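Local coordinates for queuine lyase (PDB 6P78), which binds a [4Fe-4S] cluster, S-adenosylmethionine and queuine, and probably splits a C-N bond of queuine by radical SAM chemistry in queuine salvage, at residues Phe93-Pro96 and Asp97-Glu101. Sequence-based numbering, arbitrary orientation.
Sequences FELP and DETIE
The backbone hydrogen bond from I100 N to P96 O, 3.0 Å long and nearly straight (N-H...O 168°), opens the helix 97-109. P96 stands at the N-cap position, and its carbonyl accepts this first i+4 bond close to the C=O axis; E101 N repeats the pattern on D97 O at 3.0 Å. Packing on two fronts accompanies the turn. The proline ring and the side chain of T99 lie side by side and point the same way, with P96 CG 3.4 Å from T99 OG1. With OG1 turned beside its own backbone N (chi1 -60°), the T99 hydroxyl passes along the CB, CG and CD atoms of the ring and is satisfied by a hydrogen bond with N70 of helix 63-74, the helix whose residues Q63, N66 and N70 also pack on P96. I100 works on the loop side: CG1 is set beside the backbone N (chi1 -68°), and the chain reaches back, placing CG1 3.8 Å from L95 CB and CD1 3.8 Å from L95 O. L95 in turn rests on L40 and N88. E98 OE2 lies 3.8 Å from P96 CB. The missing N-H of P96 costs the helix no bond, because the N-H of an N-cap residue takes no part in the i+4 ladder, and the proline ring together with the T99 hydroxyl joins the helix start to helix 63-74 in the radical SAM core.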
loop_
_atom_site.group_PDB
_atom_site.type_symbol
_atom_site.label_atom_id
_atom_site.label_comp_id
_atom_site.label_asym_id
_atom_site.label_seq_id
_atom_site.Cartn_x
_atom_site.Cartn_y
_atom_site.Cartn_z
ATOM N N PHE A 93 2.462 -2.467 -11.445
ATOM C CA PHE A 93 3.046 -2.724 -12.757
ATOM C C PHE A 93 3.625 -4.124 -12.891
ATOM O O PHE A 93 3.869 -4.563 -14.016
ATOM C CB PHE A 93 4.120 -1.660 -13.063
ATOM C CG PHE A 93 3.577 -0.261 -13.019
ATOM C CD1 PHE A 93 2.880 0.260 -14.104
ATOM C CD2 PHE A 93 3.710 0.519 -11.878
ATOM C CE1 PHE A 93 2.346 1.543 -14.067
ATOM C CE2 PHE A 93 3.157 1.795 -11.818
ATOM C CZ PHE A 93 2.484 2.317 -12.912
ATOM N N GLU A 94 3.810 -4.846 -11.792
ATOM C CA GLU A 94 4.358 -6.194 -11.841
ATOM C C GLU A 94 3.267 -7.240 -12.036
ATOM O O GLU A 94 3.577 -8.423 -12.156
ATOM C CB GLU A 94 5.158 -6.485 -10.569
ATOM C CG GLU A 94 6.477 -5.705 -10.562
ATOM C CD GLU A 94 6.844 -5.108 -9.215
ATOM O OE1 GLU A 94 6.199 -5.434 -8.213
ATOM O OE2 GLU A 94 7.796 -4.305 -9.169
ATOM N N LEU A 95 2.012 -6.824 -12.069
ATOM C CA LEU A 95 0.940 -7.770 -12.364
ATOM C C LEU A 95 1.062 -8.268 -13.799
ATOM O O LEU A 95 1.608 -7.579 -14.660
ATOM C CB LEU A 95 -0.420 -7.113 -12.169
ATOM C CG LEU A 95 -0.770 -6.802 -10.723
ATOM C CD1 LEU A 95 -1.977 -5.891 -10.672
ATOM C CD2 LEU A 95 -1.013 -8.096 -9.955
ATOM N N PRO A 96 0.571 -9.479 -14.076
ATOM C CA PRO A 96 0.532 -9.956 -15.459
ATOM C C PRO A 96 -0.182 -8.936 -16.336
ATOM O O PRO A 96 -1.096 -8.233 -15.892
ATOM C CB PRO A 96 -0.265 -11.268 -15.368
ATOM C CG PRO A 96 -0.102 -11.720 -13.944
ATOM C CD PRO A 96 0.097 -10.478 -13.105
ATOM N N ASP A 97 0.248 -8.848 -17.597
ATOM C CA ASP A 97 -0.424 -7.925 -18.500
ATOM C C ASP A 97 -1.900 -8.273 -18.637
ATOM O O ASP A 97 -2.740 -7.373 -18.711
ATOM C CB ASP A 97 0.261 -7.922 -19.867
ATOM C CG ASP A 97 1.609 -7.203 -19.840
ATOM O OD1 ASP A 97 1.632 -5.948 -19.857
ATOM O OD2 ASP A 97 2.651 -7.895 -19.802
ATOM N N GLU A 98 -2.232 -9.567 -18.610
ATOM C CA GLU A 98 -3.625 -9.988 -18.735
ATOM C C GLU A 98 -4.423 -9.630 -17.489
ATOM O O GLU A 98 -5.619 -9.334 -17.589
ATOM C CB GLU A 98 -3.713 -11.497 -19.005
ATOM C CG GLU A 98 -2.995 -11.976 -20.268
ATOM C CD GLU A 98 -1.467 -12.001 -20.131
ATOM O OE1 GLU A 98 -0.778 -11.830 -21.166
ATOM O OE2 GLU A 98 -0.954 -12.167 -18.996
ATOM N N THR A 99 -3.787 -9.641 -16.309
ATOM C CA THR A 99 -4.486 -9.214 -15.107
ATOM C C THR A 99 -4.786 -7.728 -15.174
ATOM O O THR A 99 -5.902 -7.302 -14.862
ATOM C CB THR A 99 -3.661 -9.540 -13.853
ATOM O OG1 THR A 99 -3.442 -10.958 -13.768
ATOM C CG2 THR A 99 -4.381 -9.060 -12.598
ATOM N N ILE A 100 -3.799 -6.925 -15.586
ATOM C CA ILE A 100 -4.009 -5.484 -15.691
ATOM C C ILE A 100 -5.121 -5.169 -16.685
ATOM O O ILE A 100 -6.008 -4.351 -16.404
ATOM C CB ILE A 100 -2.693 -4.783 -16.070
ATOM C CG1 ILE A 100 -1.700 -4.897 -14.912
ATOM C CG2 ILE A 100 -2.965 -3.328 -16.398
ATOM C CD1 ILE A 100 -0.297 -4.403 -15.250
ATOM N N GLU A 101 -5.112 -5.817 -17.851
ATOM C CA GLU A 101 -6.166 -5.509 -18.814
ATOM C C GLU A 101 -7.534 -5.989 -18.337
ATOM O O GLU A 101 -8.551 -5.365 -18.662
ATOM C CB GLU A 101 -5.829 -6.077 -20.184
ATOM C CG GLU A 101 -4.428 -5.698 -20.645
ATOM C CD GLU A 101 -4.419 -4.524 -21.620
ATOM O OE1 GLU A 101 -5.318 -3.652 -21.496
ATOM O OE2 GLU A 101 -3.522 -4.482 -22.503
#